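Local coordinates for protein SmhB (Serratia marcescens, PDB 6ZZ5) that serves as the B component, here in its soluble form, of the tripartite alpha-pore-forming toxin Smh, which probably perforates target membranes, at residues L6-G11 / N283-L288; A97-W102 / A297-G302; D167-A172 / S238-L243. All coordinates share one frame; numbering follows the deposited sequence.

Interaction 1 of 3, residues L6-G11 / N283-L288; sequences LYMNDG and NAWDSL
M8 reaches from helix 4-30 onto W285 and A284 of helix 252-300, and it has the largest share of the 289 Å² buried here. CG lies anti to the carbonyl carbon (chi1 -67°), and further bends at chi2 and chi3 curl the chain so that its methyl end drops onto the indole. CE of M8 sits 3.3 Å from the centroid of the six-membered ring of W285, almost exactly on the ring normal, a CH-pi contact. SD of M8, 4.2 Å from the centroid of the five-membered ring of W285, adds a Met-aromatic contact on the same face. SD of M8 also rests against the backbone, 3.5 Å from C of A284.

A284 points its methyl toward the partner helix: CB lies 3.5 Å from O of Y7 and 3.8 Å from CB of Y7. The small A284, with G11 on the facing helix, is consistent with the axes coming within 8.4 Å, at 161°. Farther out, the Y7 ring meets S287 with its edge, CD2 standing 3.7 Å from OG. That hydroxyl is turned back to donate to O of A284, which also accepts from N of L288.

No hydrogen bond joins the two segments: this is antiparallel helix packing within the long-helix bundle of an HBL-family toxin. Helix 44-92 packs on it through I79 and Y82, its N75 accepts from NE1 of W285, and Q117 and S120 of helix 99-151 touch the indole.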
loop_
_atom_site.group_PDB
_atom_site.type_symbol
_atom_site.label_atom_id
_atom_site.label_comp_id
_atom_site.label_asym_id
_atom_site.label_seq_id
_atom_site.Cartn_x
_atom_site.Cartn_y
_atom_site.Cartn_z
ATOM N N LEU A 6 -10.976 12.607 13.783
ATOM C CA LEU A 6 -11.084 11.117 13.744
ATOM C C LEU A 6 -11.023 10.654 12.285
ATOM O O LEU A 6 -10.403 9.594 12.089
ATOM C CB LEU A 6 -12.359 10.657 14.458
ATOM C CG LEU A 6 -12.442 11.079 15.937
ATOM C CD1 LEU A 6 -13.786 10.702 16.558
ATOM C CD2 LEU A 6 -11.270 10.541 16.767
ATOM N N TYR A 7 -11.567 11.437 11.337
ATOM C CA TYR A 7 -11.464 11.096 9.896
ATOM C C TYR A 7 -9.994 11.211 9.496
ATOM O O TYR A 7 -9.513 10.338 8.769
ATOM C CB TYR A 7 -12.257 12.035 8.984
ATOM C CG TYR A 7 -13.751 11.926 8.957
ATOM C CD1 TYR A 7 -14.388 10.693 9.007
ATOM C CD2 TYR A 7 -14.537 13.059 8.753
ATOM C CE1 TYR A 7 -15.772 10.597 8.923
ATOM C CE2 TYR A 7 -15.925 12.988 8.713
ATOM C CZ TYR A 7 -16.540 11.747 8.782
ATOM O OH TYR A 7 -17.902 11.662 8.716
ATOM N N MET A 8 -9.305 12.281 9.938
ATOM C CA MET A 8 -7.847 12.468 9.735
ATOM C C MET A 8 -7.083 11.240 10.244
ATOM O O MET A 8 -6.217 10.734 9.518
ATOM C CB MET A 8 -7.307 13.730 10.398
ATOM C CG MET A 8 -7.853 15.055 9.754
ATOM S SD MET A 8 -7.167 15.383 8.110
ATOM C CE MET A 8 -5.478 15.736 8.669
ATOM N N ASN A 9 -7.341 10.824 11.471
ATOM C CA ASN A 9 -6.631 9.707 12.099
ATOM C C ASN A 9 -6.899 8.428 11.298
ATOM O O ASN A 9 -5.933 7.680 11.051
ATOM C CB ASN A 9 -7.027 9.551 13.570
ATOM C CG ASN A 9 -6.075 8.612 14.262
ATOM O OD1 ASN A 9 -4.862 8.850 14.286
ATOM N ND2 ASN A 9 -6.624 7.575 14.861
ATOM N N ASP A 10 -8.159 8.154 10.945
ATOM C CA ASP A 10 -8.511 6.910 10.223
ATOM C C ASP A 10 -7.871 6.938 8.835
ATOM O O ASP A 10 -7.417 5.884 8.413
ATOM C CB ASP A 10 -10.021 6.739 10.087
ATOM C CG ASP A 10 -10.700 6.457 11.413
ATOM O OD1 ASP A 10 -9.992 6.058 12.394
ATOM O OD2 ASP A 10 -11.916 6.644 11.454
ATOM N N GLY A 11 -7.882 8.095 8.162
ATOM C CA GLY A 11 -7.243 8.254 6.827
ATOM C C GLY A 11 -5.763 7.950 6.877
ATOM O O GLY A 11 -5.231 7.238 5.954
ATOM N N ASN A 283 -10.289 13.411 1.444
ATOM C CA ASN A 283 -11.628 13.728 1.979
ATOM C C ASN A 283 -11.523 14.155 3.456
ATOM O O ASN A 283 -12.272 15.059 3.892
ATOM C CB ASN A 283 -12.574 12.537 1.863
ATOM C CG ASN A 283 -12.994 12.263 0.435
ATOM O OD1 ASN A 283 -12.833 13.109 -0.427
ATOM N ND2 ASN A 283 -13.515 11.074 0.223
ATOM N N ALA A 284 -10.594 13.580 4.204
ATOM C CA ALA A 284 -10.403 13.924 5.634
ATOM C C ALA A 284 -9.797 15.334 5.735
ATOM O O ALA A 284 -10.341 16.157 6.505
ATOM C CB ALA A 284 -9.603 12.851 6.326
ATOM N N TRP A 285 -8.803 15.675 4.920
ATOM C CA TRP A 285 -8.296 17.066 4.895
ATOM C C TRP A 285 -9.432 18.017 4.514
ATOM O O TRP A 285 -9.491 19.094 5.086
ATOM C CB TRP A 285 -7.129 17.202 3.924
ATOM C CG TRP A 285 -5.840 16.663 4.425
ATOM C CD1 TRP A 285 -5.143 15.576 3.958
ATOM C CD2 TRP A 285 -5.003 17.271 5.426
ATOM N NE1 TRP A 285 -3.960 15.442 4.626
ATOM C CE2 TRP A 285 -3.839 16.460 5.534
ATOM C CE3 TRP A 285 -5.152 18.372 6.272
ATOM C CZ2 TRP A 285 -2.796 16.751 6.404
ATOM C CZ3 TRP A 285 -4.107 18.674 7.120
ATOM C CH2 TRP A 285 -2.979 17.836 7.222
ATOM N N ASP A 286 -10.285 17.643 3.541
ATOM C CA ASP A 286 -11.397 18.525 3.115
ATOM C C ASP A 286 -12.298 18.838 4.329
ATOM O O ASP A 286 -12.743 19.999 4.460
ATOM C CB ASP A 286 -12.214 17.923 1.971
ATOM C CG ASP A 286 -13.122 18.976 1.363
ATOM O OD1 ASP A 286 -12.589 19.993 0.885
ATOM O OD2 ASP A 286 -14.341 18.788 1.419
ATOM N N SER A 287 -12.589 17.838 5.157
ATOM C CA SER A 287 -13.515 18.021 6.305
ATOM C C SER A 287 -12.852 18.972 7.304
ATOM O O SER A 287 -13.558 19.802 7.862
ATOM C CB SER A 287 -13.960 16.747 6.935
ATOM O OG SER A 287 -12.904 16.139 7.668
ATOM N N LEU A 288 -11.541 18.859 7.501
ATOM C CA LEU A 288 -10.787 19.719 8.427
ATOM C C LEU A 288 -10.764 21.151 7.868
ATOM O O LEU A 288 -11.118 22.064 8.618
ATOM C CB LEU A 288 -9.377 19.162 8.659
ATOM C CG LEU A 288 -8.468 20.034 9.516
ATOM C CD1 LEU A 288 -9.057 20.072 10.944
ATOM C CD2 LEU A 288 -7.044 19.516 9.501
#

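Interaction 2 of 3, residues A97-W102 / A297-G302; sequences ATKEQW and ANLRKG. With SO4 (sulfate ion), chain C.
K99 lays its fully extended side chain alongside L299, the two running past each other in opposite directions, and ends on the backbone of the other segment. NZ of K99 donates to O of L299 at 3.1 Å, tilted 29° from the carbonyl plane. The same oxygen accepts from N of G302 at 2.9 Å, and the two donors come from opposite faces of that plane. An ammonium at the C-terminal end of a helix would be expected to interact favourably with the helix dipole.

The close-packed part centres on L299, which is buried and aims at helix 99-151. Its CG is anti to the backbone N (chi1 -179°), and the two methyls divide the work: CD2 presses on CB of W102 at 3.7 Å, while CD1 lies 4.0 Å from CE of K99. L103, L106 and L309 extend this apolar patch.

The outer side is polar and solvent-facing. R300 points away from helix 99-151, and its guanidinium turns an edge to a sulfate ion, probably from the crystallisation liquor; NH1 of R300 donates to O1 of the sulfate at 2.7 Å. K301 also approaches the ion, but that side is modelled too close and is less certain.

Each segment carries a helix-end motif. T98 is the N-cap of helix 99-151, and its OG1 accepts from N of Q101 while OE1 of Q101 accepts from N of T98, a capping box. In the other segment, G302 with its positive phi of 72° terminates helix 252-300 in a Schellman motif.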
loop_
_atom_site.group_PDB
_atom_site.type_symbol
_atom_site.label_atom_id
_atom_site.label_comp_id
_atom_site.label_asym_id
_atom_site.label_seq_id
_atom_site.Cartn_x
_atom_site.Cartn_y
_atom_site.Cartn_z
ATOM N N ALA A 97 -6.009 35.903 24.046
ATOM C CA ALA A 97 -5.988 36.309 22.620
ATOM C C ALA A 97 -7.235 37.142 22.283
ATOM O O ALA A 97 -8.325 36.744 22.768
ATOM C CB ALA A 97 -5.983 35.127 21.746
ATOM N N THR A 98 -7.106 38.184 21.470
ATOM C CA THR A 98 -8.273 39.056 21.105
ATOM C C THR A 98 -9.059 38.405 19.970
ATOM O O THR A 98 -8.536 37.449 19.328
ATOM C CB THR A 98 -7.842 40.459 20.681
ATOM O OG1 THR A 98 -7.055 40.244 19.494
ATOM C CG2 THR A 98 -7.055 41.169 21.751
ATOM N N LYS A 99 -10.223 38.959 19.652
ATOM C CA LYS A 99 -11.008 38.446 18.518
ATOM C C LYS A 99 -10.184 38.605 17.231
ATOM O O LYS A 99 -10.198 37.721 16.377
ATOM C CB LYS A 99 -12.335 39.177 18.432
ATOM C CG LYS A 99 -13.152 38.674 17.264
ATOM C CD LYS A 99 -14.529 39.324 17.171
ATOM C CE LYS A 99 -15.243 38.918 15.885
ATOM N NZ LYS A 99 -16.697 39.195 16.024
ATOM N N GLU A 100 -9.469 39.711 17.101
ATOM C CA GLU A 100 -8.626 39.973 15.912
ATOM C C GLU A 100 -7.598 38.823 15.782
ATOM O O GLU A 100 -7.322 38.391 14.671
ATOM C CB GLU A 100 -7.932 41.298 16.149
ATOM C CG GLU A 100 -7.075 41.751 15.029
ATOM C CD GLU A 100 -6.401 43.071 15.359
ATOM O OE1 GLU A 100 -6.404 43.921 14.486
ATOM O OE2 GLU A 100 -5.819 43.208 16.472
ATOM N N GLN A 101 -6.945 38.473 16.874
ATOM C CA GLN A 101 -5.917 37.392 16.877
ATOM C C GLN A 101 -6.548 36.060 16.505
ATOM O O GLN A 101 -5.947 35.321 15.687
ATOM C CB GLN A 101 -5.259 37.360 18.245
ATOM C CG GLN A 101 -4.340 38.551 18.456
ATOM C CD GLN A 101 -3.618 38.501 19.760
ATOM O OE1 GLN A 101 -4.230 38.528 20.817
ATOM N NE2 GLN A 101 -2.288 38.517 19.680
ATOM N N TRP A 102 -7.751 35.776 17.011
ATOM C CA TRP A 102 -8.463 34.520 16.661
ATOM C C TRP A 102 -8.807 34.502 15.168
ATOM O O TRP A 102 -8.627 33.433 14.543
ATOM C CB TRP A 102 -9.710 34.328 17.509
ATOM C CG TRP A 102 -9.444 33.698 18.819
ATOM C CD1 TRP A 102 -9.534 34.293 20.044
ATOM C CD2 TRP A 102 -9.158 32.316 19.047
ATOM N NE1 TRP A 102 -9.262 33.377 21.006
ATOM C CE2 TRP A 102 -9.044 32.165 20.437
ATOM C CE3 TRP A 102 -8.977 31.216 18.227
ATOM C CZ2 TRP A 102 -8.748 30.953 21.028
ATOM C CZ3 TRP A 102 -8.706 29.995 18.812
ATOM C CH2 TRP A 102 -8.619 29.873 20.200
ATOM N N ALA A 297 -15.324 32.261 9.141
ATOM C CA ALA A 297 -16.515 32.986 8.640
ATOM C C ALA A 297 -17.486 33.271 9.797
ATOM O O ALA A 297 -17.974 34.429 9.928
ATOM C CB ALA A 297 -17.181 32.201 7.488
ATOM N N ASN A 298 -17.693 32.302 10.674
ATOM C CA ASN A 298 -18.696 32.395 11.760
ATOM C C ASN A 298 -18.231 33.402 12.817
ATOM O O ASN A 298 -19.040 34.170 13.375
ATOM C CB ASN A 298 -19.028 31.007 12.313
ATOM C CG ASN A 298 -20.057 30.298 11.447
ATOM O OD1 ASN A 298 -20.677 30.927 10.614
ATOM N ND2 ASN A 298 -20.190 28.991 11.581
ATOM N N LEU A 299 -16.943 33.454 13.075
ATOM C CA LEU A 299 -16.414 34.439 14.029
ATOM C C LEU A 299 -16.527 35.844 13.424
ATOM O O LEU A 299 -17.013 36.764 14.114
ATOM C CB LEU A 299 -14.975 34.080 14.365
ATOM C CG LEU A 299 -14.331 35.022 15.378
ATOM C CD1 LEU A 299 -15.060 35.016 16.711
ATOM C CD2 LEU A 299 -12.878 34.644 15.562
ATOM N N ARG A 300 -16.154 35.985 12.156
ATOM C CA ARG A 300 -16.171 37.290 11.463
ATOM C C ARG A 300 -17.602 37.840 11.499
ATOM O O ARG A 300 -17.786 39.020 11.681
ATOM C CB ARG A 300 -15.693 37.121 10.023
ATOM C CG ARG A 300 -15.955 38.343 9.171
ATOM C CD ARG A 300 -15.639 38.278 7.687
ATOM N NE ARG A 300 -15.809 37.013 6.989
ATOM C CZ ARG A 300 -16.895 36.574 6.346
ATOM N NH1 ARG A 300 -18.008 37.284 6.326
ATOM N NH2 ARG A 300 -16.844 35.396 5.724
ATOM N N LYS A 301 -18.584 36.982 11.274
ATOM C CA LYS A 301 -20.000 37.375 11.208
ATOM C C LYS A 301 -20.614 37.477 12.594
ATOM O O LYS A 301 -21.762 37.899 12.633
ATOM C CB LYS A 301 -20.784 36.347 10.406
ATOM C CG LYS A 301 -20.417 36.260 8.934
ATOM C CD LYS A 301 -21.231 35.161 8.323
ATOM C CE LYS A 301 -20.661 34.577 7.081
ATOM N NZ LYS A 301 -21.588 33.545 6.578
ATOM N N GLY A 302 -19.896 37.194 13.686
ATOM C CA GLY A 302 -20.497 37.282 15.041
ATOM C C GLY A 302 -21.507 36.140 15.324
ATOM O O GLY A 302 -22.207 36.196 16.328
HETATM S S SO4 C . -20.073 35.372 3.793
HETATM O O1 SO4 C . -19.868 36.665 4.408
HETATM O O2 SO4 C . -19.376 34.336 4.528
HETATM O O3 SO4 C . -19.557 35.408 2.445
HETATM O O4 SO4 C . -21.492 35.072 3.788
#

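Interaction 3 of 3, residues D167-A172 / S238-L243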
loop_
_atom_site.group_PDB
_atom_site.type_symbol
_atom_site.label_atom_id
_atom_site.label_comp_id
_atom_site.label_asym_id
_atom_site.label_seq_id
_atom_site.Cartn_x
_atom_site.Cartn_y
_atom_site.Cartn_z
ATOM N N ASP A 167 -6.720 -15.414 -9.144
ATOM C CA ASP A 167 -7.414 -14.134 -8.818
ATOM C C ASP A 167 -8.181 -14.315 -7.491
ATOM O O ASP A 167 -8.157 -13.400 -6.636
ATOM C CB ASP A 167 -8.395 -13.685 -9.906
ATOM C CG ASP A 167 -7.759 -13.113 -11.182
ATOM O OD1 ASP A 167 -6.547 -12.790 -11.177
ATOM O OD2 ASP A 167 -8.506 -12.966 -12.163
ATOM N N GLY A 168 -8.840 -15.459 -7.323
ATOM C CA GLY A 168 -9.646 -15.757 -6.129
ATOM C C GLY A 168 -8.739 -15.810 -4.914
ATOM O O GLY A 168 -9.072 -15.191 -3.875
ATOM N N ILE A 169 -7.638 -16.578 -5.020
ATOM C CA ILE A 169 -6.745 -16.783 -3.849
ATOM C C ILE A 169 -5.992 -15.478 -3.568
ATOM O O ILE A 169 -5.740 -15.237 -2.383
ATOM C CB ILE A 169 -5.807 -17.984 -3.957
ATOM C CG1 ILE A 169 -5.363 -18.408 -2.565
ATOM C CG2 ILE A 169 -4.650 -17.664 -4.888
ATOM C CD1 ILE A 169 -6.494 -18.835 -1.617
ATOM N N ASN A 170 -5.669 -14.676 -4.596
ATOM C CA ASN A 170 -4.970 -13.375 -4.418
ATOM C C ASN A 170 -5.821 -12.467 -3.541
ATOM O O ASN A 170 -5.240 -11.728 -2.741
ATOM C CB ASN A 170 -4.579 -12.706 -5.738
ATOM C CG ASN A 170 -3.321 -13.275 -6.328
ATOM O OD1 ASN A 170 -2.526 -13.876 -5.615
ATOM N ND2 ASN A 170 -3.147 -13.140 -7.638
ATOM N N ALA A 171 -7.153 -12.508 -3.650
ATOM C CA ALA A 171 -8.037 -11.736 -2.767
ATOM C C ALA A 171 -7.790 -12.104 -1.295
ATOM O O ALA A 171 -7.761 -11.235 -0.443
ATOM C CB ALA A 171 -9.487 -11.955 -3.168
ATOM N N ALA A 172 -7.679 -13.384 -0.983
ATOM C CA ALA A 172 -7.443 -13.884 0.379
ATOM C C ALA A 172 -6.048 -13.426 0.840
ATOM O O ALA A 172 -5.860 -13.015 1.967
ATOM C CB ALA A 172 -7.607 -15.383 0.375
ATOM N N SER A 238 0.208 -20.962 1.051
ATOM C CA SER A 238 0.215 -22.410 0.717
ATOM C C SER A 238 -0.940 -22.721 -0.252
ATOM O O SER A 238 -0.770 -23.561 -1.139
ATOM C CB SER A 238 0.119 -23.264 1.929
ATOM O OG SER A 238 1.329 -23.167 2.644
ATOM N N ALA A 239 -2.107 -22.087 -0.048
ATOM C CA ALA A 239 -3.272 -22.282 -0.941
ATOM C C ALA A 239 -2.844 -21.904 -2.368
ATOM O O ALA A 239 -3.141 -22.671 -3.309
ATOM C CB ALA A 239 -4.465 -21.500 -0.423
ATOM N N ARG A 240 -2.196 -20.750 -2.554
ATOM C CA ARG A 240 -1.788 -20.322 -3.920
ATOM C C ARG A 240 -0.846 -21.376 -4.519
ATOM O O ARG A 240 -0.978 -21.757 -5.709
ATOM C CB ARG A 240 -1.118 -18.941 -3.887
ATOM C CG ARG A 240 -0.583 -18.525 -5.255
ATOM C CD ARG A 240 -0.129 -17.067 -5.337
ATOM N NE ARG A 240 0.939 -16.858 -4.357
ATOM C CZ ARG A 240 1.390 -15.702 -3.918
ATOM N NH1 ARG A 240 0.894 -14.585 -4.377
ATOM N NH2 ARG A 240 2.332 -15.661 -3.003
ATOM N N GLU A 241 0.136 -21.775 -3.747
ATOM C CA GLU A 241 1.117 -22.782 -4.201
ATOM C C GLU A 241 0.396 -24.080 -4.587
ATOM O O GLU A 241 0.703 -24.648 -5.690
ATOM C CB GLU A 241 2.185 -22.922 -3.128
ATOM C CG GLU A 241 3.191 -23.963 -3.457
ATOM C CD GLU A 241 4.565 -23.735 -2.837
ATOM O OE1 GLU A 241 5.039 -22.567 -2.743
ATOM O OE2 GLU A 241 5.145 -24.720 -2.485
ATOM N N LYS A 242 -0.628 -24.453 -3.832
ATOM C CA LYS A 242 -1.414 -25.695 -4.112
ATOM C C LYS A 242 -2.248 -25.534 -5.398
ATOM O O LYS A 242 -2.355 -26.494 -6.176
ATOM C CB LYS A 242 -2.245 -26.100 -2.884
ATOM C CG LYS A 242 -2.945 -27.450 -2.986
ATOM C CD LYS A 242 -1.989 -28.643 -3.244
ATOM C CE LYS A 242 -2.636 -30.012 -3.112
ATOM N NZ LYS A 242 -3.879 -30.087 -3.925
ATOM N N LEU A 243 -2.846 -24.362 -5.641
ATOM C CA LEU A 243 -3.631 -24.152 -6.892
ATOM C C LEU A 243 -2.734 -24.223 -8.131
ATOM O O LEU A 243 -3.201 -24.692 -9.198
ATOM C CB LEU A 243 -4.357 -22.805 -6.751
ATOM C CG LEU A 243 -5.418 -22.812 -5.656
ATOM C CD1 LEU A 243 -5.770 -21.393 -5.274
ATOM C CD2 LEU A 243 -6.624 -23.630 -6.140
HETATM O O HOH W 1 -0.368 -14.142 -6.857
#
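I169 carries the apolar part of this contact, packing against A239, R240 and L243 of the facing helix. CG1 is anti to the backbone N (chi1 -158°), and the turn at chi2 then brings CD1 of I169 to 3.6 Å from CB of A239. The other branch, CG2, lies 3.9 Å from CB of R240, and CD1 of L243 closes against CB of I169 at 3.7 Å.

Beside this apolar group a water lies between N170 and R240. It donates to OD1 of N170 at a short 2.5 Å, which makes its exact place doubtful, and accepts from NH1 of R240 at 2.8 Å. The amide and guanidinium planes stand 77° apart, and the water appears to mediate the polar link. NH1 of R240 also donates to O of G214, a second partner that helps to fix the guanidinium.

The axes approach to 9.7 Å, and I169 reaches across between them. The contact pairs helix 156-184 antiparallel with helix 230-245, the two helices that bracket strands 191-196, 216-221 and 227-228 in the chain. I166 and I173 continue the packing onto L243 and R240. D167 forms a salt bridge with R265 of helix 252-300. From helix 349-359, I349 touches R240, and A350 touches S238 and E241.

Interactions 1 and 2 share helix 252-300: the first joins it to helix 4-30 partway along, the second meets helix 99-151 at its C-terminal end. Their centres are 24 Å apart, with about 11 Å between nearest atoms. Interaction 3 lies on the opposite side of the chain's centre, its own centre 34 Å from that of interaction 1 and 59 Å from that of interaction 2. Helix 230-245, used there, directly precedes helix 252-300; the three contacts are spread along the elongated molecule. A sulfate binds R300 at interaction 2, another lies about 6 Å from the K99 side chain, and an ethanediol about 4 Å from that of L288; all probably come from the crystallisation liquor.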